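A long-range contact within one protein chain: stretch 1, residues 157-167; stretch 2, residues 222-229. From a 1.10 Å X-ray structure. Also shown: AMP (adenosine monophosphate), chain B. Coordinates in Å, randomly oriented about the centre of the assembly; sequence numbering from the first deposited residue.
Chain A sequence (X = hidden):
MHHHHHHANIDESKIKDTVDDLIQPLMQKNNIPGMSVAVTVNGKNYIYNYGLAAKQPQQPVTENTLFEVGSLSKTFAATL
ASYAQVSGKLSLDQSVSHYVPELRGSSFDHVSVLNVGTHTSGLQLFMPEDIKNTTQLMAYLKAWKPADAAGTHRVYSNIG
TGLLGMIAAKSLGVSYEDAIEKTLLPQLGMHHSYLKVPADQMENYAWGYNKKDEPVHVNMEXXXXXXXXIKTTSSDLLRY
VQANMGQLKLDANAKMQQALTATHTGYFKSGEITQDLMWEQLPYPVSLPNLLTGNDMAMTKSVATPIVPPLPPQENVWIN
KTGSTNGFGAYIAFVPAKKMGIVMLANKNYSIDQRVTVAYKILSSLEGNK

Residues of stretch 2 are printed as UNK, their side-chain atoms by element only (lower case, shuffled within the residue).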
ATOM      1  N   SER A 157       6.096   0.463  10.646  1.00  7.12           N
ATOM      2  CA  SER A 157       6.281  -0.857  11.245  1.00  7.19           C
ATOM      3  C   SER A 157       5.550  -1.955  10.490  1.00  6.47           C
ATOM      4  O   SER A 157       4.318  -1.925  10.375  1.00  7.24           O
ATOM      5  CB  SER A 157       5.828  -0.859  12.705  1.00  7.17           C
ATOM      6  OG  SER A 157       5.970  -2.158  13.269  1.00  7.21           O
ATOM      7  N   ASN A 158       6.308  -2.963  10.050  1.00  7.11           N
ATOM      8  CA  ASN A 158       5.674  -4.175   9.542  1.00  7.47           C
ATOM      9  C   ASN A 158       4.962  -4.938  10.648  1.00  7.37           C
ATOM     10  O   ASN A 158       3.929  -5.570  10.400  1.00  7.64           O
ATOM     11  CB  ASN A 158       6.713  -5.063   8.866  1.00  7.92           C
ATOM     12  CG  ASN A 158       7.274  -4.413   7.631  1.00  8.70           C
ATOM     13  OD1 ASN A 158       6.557  -4.202   6.666  1.00 10.60           O
ATOM     14  ND2 ASN A 158       8.535  -3.993   7.689  1.00 14.16           N
ATOM     15  N   ILE A 159       5.501  -4.904  11.867  1.00  6.96           N
ATOM     16  CA  ILE A 159       4.906  -5.659  12.966  1.00  7.49           C
ATOM     17  C   ILE A 159       3.552  -5.078  13.338  1.00  6.75           C
ATOM     18  O   ILE A 159       2.564  -5.804  13.480  1.00  7.53           O
ATOM     19  CB  ILE A 159       5.840  -5.691  14.190  1.00  7.68           C
ATOM     20  CG1 ILE A 159       7.272  -6.080  13.817  1.00  8.05           C
ATOM     21  CG2 ILE A 159       5.272  -6.639  15.243  1.00  9.07           C
ATOM     22  CD1 ILE A 159       8.236  -6.051  15.005  1.00  8.96           C
ATOM     23  N   GLY A 160       3.495  -3.759  13.532  1.00  6.91           N
ATOM     24  CA  GLY A 160       2.222  -3.131  13.853  1.00  7.40           C
ATOM     25  C   GLY A 160       1.166  -3.383  12.791  1.00  6.56           C
ATOM     26  O   GLY A 160       0.009  -3.670  13.109  1.00  7.00           O
ATOM     27  N   THR A 161       1.559  -3.313  11.514  1.00  7.07           N
ATOM     28  CA  THR A 161       0.619  -3.617  10.440  1.00  7.09           C
ATOM     29  C   THR A 161       0.140  -5.055  10.533  1.00  7.05           C
ATOM     30  O   THR A 161      -1.038  -5.347  10.288  1.00  7.46           O
ATOM     31  CB  THR A 161       1.264  -3.378   9.074  1.00  7.36           C
ATOM     32  OG1 THR A 161       1.864  -2.082   9.034  1.00  7.98           O
ATOM     33  CG2 THR A 161       0.222  -3.487   7.979  1.00  8.51           C
ATOM     34  N   GLY A 162       1.048  -5.966  10.882  1.00  7.50           N
ATOM     35  CA  GLY A 162       0.652  -7.344  11.100  1.00  7.79           C
ATOM     36  C   GLY A 162      -0.434  -7.472  12.147  1.00  7.87           C
ATOM     37  O   GLY A 162      -1.423  -8.181  11.949  1.00  7.86           O
ATOM     38  N   LEU A 163      -0.267  -6.778  13.280  1.00  7.36           N
ATOM     39  CA  LEU A 163      -1.285  -6.818  14.325  1.00  7.46           C
ATOM     40  C   LEU A 163      -2.598  -6.226  13.845  1.00  7.56           C
ATOM     41  O   LEU A 163      -3.668  -6.747  14.171  1.00  7.79           O
ATOM     42  CB  LEU A 163      -0.803  -6.082  15.574  1.00  7.52           C
ATOM     43  CG  LEU A 163       0.349  -6.763  16.306  1.00  9.66           C
ATOM     44  CD1 LEU A 163       0.785  -5.951  17.519  1.00 10.11           C
ATOM     45  CD2 LEU A 163      -0.019  -8.189  16.712  1.00 14.68           C
ATOM     46  N   LEU A 164      -2.542  -5.124  13.093  1.00  7.37           N
ATOM     47  CA  LEU A 164      -3.763  -4.519  12.570  1.00  7.53           C
ATOM     48  C   LEU A 164      -4.574  -5.527  11.768  1.00  7.26           C
ATOM     49  O   LEU A 164      -5.783  -5.693  11.985  1.00  7.62           O
ATOM     50  CB  LEU A 164      -3.417  -3.306  11.706  1.00  7.49           C
ATOM     51  CG  LEU A 164      -4.599  -2.587  11.057  1.00  7.71           C
ATOM     52  CD1 LEU A 164      -5.386  -1.811  12.110  1.00  8.77           C
ATOM     53  CD2 LEU A 164      -4.113  -1.679   9.928  1.00  8.16           C
ATOM     54  N   GLY A 165      -3.925  -6.198  10.815  1.00  7.26           N
ATOM     55  CA  GLY A 165      -4.640  -7.152   9.982  1.00  8.48           C
ATOM     56  C   GLY A 165      -5.083  -8.380  10.749  1.00  8.43           C
ATOM     57  O   GLY A 165      -6.177  -8.905  10.526  1.00  8.79           O
ATOM     58  N   MET A 166      -4.236  -8.861  11.655  1.00  8.82           N
ATOM     59  CA  MET A 166      -4.581 -10.019  12.472  1.00  9.51           C
ATOM     60  C   MET A 166      -5.829  -9.747  13.305  1.00  8.75           C
ATOM     61  O   MET A 166      -6.740 -10.582  13.376  1.00  9.37           O
ATOM     62  CB  MET A 166      -3.391 -10.353  13.369  1.00 10.98           C
ATOM     63  CG  MET A 166      -3.542 -11.587  14.239  1.00 13.40           C
ATOM     64  SD  MET A 166      -2.186 -11.702  15.426  1.00 15.19           S
ATOM     65  CE  MET A 166      -2.798 -10.630  16.717  1.00 15.85           C
ATOM     66  N   ILE A 167      -5.879  -8.579  13.946  1.00  8.14           N
ATOM     67  CA  ILE A 167      -7.027  -8.212  14.767  1.00  8.82           C
ATOM     68  C   ILE A 167      -8.270  -8.060  13.907  1.00  8.09           C
ATOM     69  O   ILE A 167      -9.360  -8.519  14.271  1.00  8.98           O
ATOM     70  CB  ILE A 167      -6.707  -6.925  15.549  1.00  8.70           C
ATOM     71  CG1 ILE A 167      -5.695  -7.216  16.655  1.00  9.37           C
ATOM     72  CG2 ILE A 167      -7.969  -6.307  16.128  1.00  9.18           C
ATOM     73  CD1 ILE A 167      -5.076  -5.963  17.252  1.00  9.93           C
ATOM     74  N   UNK A 222       6.021 -14.881   9.125  1.00 15.38           N
ATOM     75  CA  UNK A 222       4.889 -14.699  10.030  1.00 14.11           C
ATOM     76  C   UNK A 222       4.366 -13.262   9.982  1.00 10.81           C
ATOM     77  O   UNK A 222       5.138 -12.292   9.978  1.00 12.58           O
ATOM     78  c   UNK A 222       4.236 -15.835  13.675  1.00 19.68           C
ATOM     79  c   UNK A 222       6.318 -14.238  12.061  1.00 17.37           C
ATOM     80  c   UNK A 222       4.002 -15.204  12.329  1.00 18.17           C
ATOM     81  c   UNK A 222       5.255 -15.149  11.455  1.00 16.33           C
ATOM     82  N   UNK A 223       3.037 -13.128   9.919  1.00 11.44           N
ATOM     83  CA  UNK A 223       2.343 -11.846   9.741  1.00 10.30           C
ATOM     84  C   UNK A 223       2.802 -11.093   8.496  1.00 10.42           C
ATOM     85  O   UNK A 223       2.566  -9.882   8.369  1.00 10.76           O
ATOM     86  c   UNK A 223       2.395 -10.949  10.986  1.00 11.23           C
ATOM     87  c   UNK A 223       0.281 -11.940  11.982  1.00 15.02           C
ATOM     88  c   UNK A 223       1.709 -11.477  12.248  1.00 12.83           C
ATOM     89  c   UNK A 223       1.735 -10.427  13.354  1.00 13.26           C
ATOM     90  N   UNK A 224       3.436 -11.797   7.555  1.00 10.48           N
ATOM     91  CA  UNK A 224       3.910 -11.154   6.344  1.00 11.19           C
ATOM     92  C   UNK A 224       2.825 -10.827   5.344  1.00  9.28           C
ATOM     93  O   UNK A 224       2.943  -9.851   4.594  1.00 10.51           O
ATOM     94  N   UNK A 225       1.762 -11.625   5.300  1.00  8.83           N
ATOM     95  CA  UNK A 225       0.678 -11.320   4.374  1.00  8.54           C
ATOM     96  C   UNK A 225       0.138  -9.921   4.617  1.00  7.41           C
ATOM     97  O   UNK A 225      -0.110  -9.165   3.667  1.00  8.05           O
ATOM     98  o   UNK A 225       0.560 -13.623   2.768  1.00 12.89           O
ATOM     99  c   UNK A 225      -0.175 -13.617   3.749  1.00 12.02           C
ATOM    100  n   UNK A 225      -0.787 -14.702   4.189  1.00 15.74           N
ATOM    101  c   UNK A 225      -0.443 -12.343   4.517  1.00 10.55           C
ATOM    102  N   UNK A 226      -0.051  -9.572   5.892  1.00  7.82           N
ATOM    103  CA  UNK A 226      -0.579  -8.268   6.273  1.00  8.05           C
ATOM    104  C   UNK A 226       0.327  -7.140   5.807  1.00  7.64           C
ATOM    105  O   UNK A 226      -0.155  -6.097   5.343  1.00  8.95           O
ATOM    106  o   UNK A 226      -2.273 -11.034   9.522  1.00 11.84           O
ATOM    107  o   UNK A 226      -0.520 -11.038   8.186  1.00 10.23           O
ATOM    108  c   UNK A 226      -0.676  -8.206   7.796  1.00  8.76           C
ATOM    109  c   UNK A 226      -1.802  -9.001   8.431  1.00  9.41           C
ATOM    110  c   UNK A 226      -1.491 -10.458   8.722  1.00  9.76           C
ATOM    111  N   UNK A 227       1.643  -7.316   5.952  1.00  7.43           N
ATOM    112  CA  UNK A 227       2.590  -6.230   5.738  1.00  8.01           C
ATOM    113  C   UNK A 227       3.104  -6.135   4.312  1.00  7.99           C
ATOM    114  O   UNK A 227       3.409  -5.026   3.857  1.00  9.13           O
ATOM    115  c   UNK A 227       3.773  -6.362   6.701  1.00  9.40           C
ATOM    116  N   UNK A 228       3.214  -7.264   3.600  1.00  7.16           N
ATOM    117  CA  UNK A 228       3.907  -7.220   2.307  1.00  8.18           C
ATOM    118  C   UNK A 228       3.512  -8.342   1.350  1.00  7.54           C
ATOM    119  O   UNK A 228       4.259  -8.568   0.395  1.00  8.82           O
ATOM    120  c   UNK A 228       6.099  -9.665   2.822  1.00 11.78           C
ATOM    121  c   UNK A 228       6.886 -10.535   4.930  1.00 11.65           C
ATOM    122  o   UNK A 228       7.330 -11.605   5.694  1.00 13.29           O
ATOM    123  c   UNK A 228       6.764  -9.260   5.478  1.00 11.45           C
ATOM    124  c   UNK A 228       5.440  -7.219   2.512  1.00 10.04           C
ATOM    125  c   UNK A 228       6.561 -10.739   3.602  1.00 13.00           C
ATOM    126  c   UNK A 228       5.960  -8.381   3.356  1.00  9.70           C
ATOM    127  c   UNK A 228       6.293  -8.197   4.693  1.00  9.52           C
ATOM    128  N   UNK A 229       2.382  -9.019   1.524  1.00  7.64           N
ATOM    129  CA  UNK A 229       2.135 -10.245   0.785  1.00  8.22           C
ATOM    130  C   UNK A 229       1.456 -10.169  -0.573  1.00  8.57           C
ATOM    131  O   UNK A 229       1.417 -11.194  -1.259  1.00  9.70           O
TER
HETATM  132  P   AMP B 401       7.178  -1.695   2.418  1.00 11.05           P
HETATM  133  O1P AMP B 401       7.300  -2.105   0.984  1.00 10.25           O
HETATM  134  O2P AMP B 401       7.552  -0.287   2.798  1.00 13.01           O
HETATM  135  O5' AMP B 401       7.944  -2.731   3.346  1.00 11.88           O
HETATM  136  C5' AMP B 401       7.759  -4.128   3.167  1.00 14.31           C
HETATM  137  C4' AMP B 401       8.981  -4.783   2.578  1.00 14.03           C
HETATM  138  O4' AMP B 401      10.061  -4.779   3.551  1.00 15.46           O
HETATM  139  C3' AMP B 401       8.816  -6.250   2.205  1.00 14.95           C
HETATM  140  O3' AMP B 401       8.212  -6.436   0.939  1.00 14.78           O
HETATM  141  C2' AMP B 401      10.234  -6.789   2.305  1.00 16.26           C
HETATM  142  O2' AMP B 401      10.994  -6.422   1.161  1.00 16.55           O
HETATM  143  C1' AMP B 401      10.760  -6.006   3.505  1.00 16.13           C
HETATM  144  N9  AMP B 401      10.513  -6.719   4.772  1.00 17.82           N
HETATM  145  C8  AMP B 401       9.653  -6.333   5.742  1.00 16.63           C
HETATM  146  N7  AMP B 401       9.663  -7.209   6.782  1.00 16.41           N
HETATM  147  C5  AMP B 401      10.545  -8.180   6.473  1.00 17.37           C
HETATM  148  C6  AMP B 401      11.038  -9.410   7.130  1.00 18.77           C
HETATM  149  N6  AMP B 401      10.574  -9.782   8.346  1.00 19.70           N
HETATM  150  N1  AMP B 401      11.962 -10.151   6.471  1.00 22.17           N
HETATM  151  C2  AMP B 401      12.427  -9.790   5.259  1.00 22.85           C
HETATM  152  N3  AMP B 401      12.023  -8.683   4.605  1.00 21.90           N
HETATM  153  C4  AMP B 401      11.102  -7.854   5.152  1.00 18.45           C
HETATM  154  O   HOH W   1       4.167  -8.313  10.072  1.00 11.99           O

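Position 222 carries four side-chain carbons and no heteroatom, forked at the first carbon, with one arm two carbons long. That pattern is isoleucine, I222. It lies out of reach of stretch 1, its side chain coming no nearer than 7.8 Å, and takes no part in the contact.

Position 223 also has four carbons, but the fork comes at the second, which makes it leucine: L223. It occupies the N-cap position just before the helix, with positive phi (56°), and its CA-to-CB bond points toward stretch 1. CD1 of L223 lies 3.9 Å from C of G162 and 4.4 Å from CD2 of L163, while its CD2 lies 4.2 Å from CB of M166. A forked apolar side chain suits this place because its two methyls can spread over the backbone of one helical turn and the aliphatic groups beside it.

Position 224 has no side-chain atoms and is glycine, G224. An ideal CB here would point away from stretch 1.

At position 225 there are two carbons, the second bearing one oxygen and one nitrogen: an amide on a short stem, hence asparagine, N225. It does not reach stretch 1, and its ND2 is hydrogen-bonded elsewhere in the structure.

Position 226 shows three carbons, the third carrying two oxygens, a carboxylate on a two-carbon stem; this is glutamate, E226. Its side chain sits as a knob among T161, G162, G165 and M166. CG of E226 lies 3.6 Å from O of G162 and 3.7 Å from CA of G165, and OE2 lies 3.6 Å from N of M166. The slim methylene stem fits against the glycines, although no hydrogen bond crosses between the stretches.

Position 227 has a single carbon and is alanine, A227. Its CB points toward stretch 1 and lies 3.5 Å from OD1 of N158, where the CA atoms of these residues are only 5.3 Å apart. One methyl fills this narrow gap.

Position 228 has one carbon leading to a six-carbon ring that bears an oxygen: tyrosine, Y228. The flat ring lets OD1 of N158 meet its edge, 4.5 Å from CD2 of Y228. OH of Y228 is hydrogen-bonded to a residue just outside the stretches, so the polar end of this buried side chain is satisfied. An ideal CB on G224 would lie 2.4 Å from OH of Y228, so the absence of a side chain at G224 leaves room for the hydroxyl. The nucleotide is close as well, with CB of Y228 3.3 Å from O3' of AMP.

Position 229, again without side-chain atoms, is glycine, G229; an ideal CB would clash with CA of N225 at 2.8 Å.

The contact works by close packing. The helix axes approach to 7.7 Å at 115°, and glycines make this possible: an ideal CB on G162 would come 2.9 Å from CB of L223, and one on G165 would come 2.5 Å from CG of E226. A water adds a polar link, donating hydrogen bonds of 2.8 Å to O of N158 and 2.8 Å to O of L223.

Stretch 2 222-229: ILGNEAYG
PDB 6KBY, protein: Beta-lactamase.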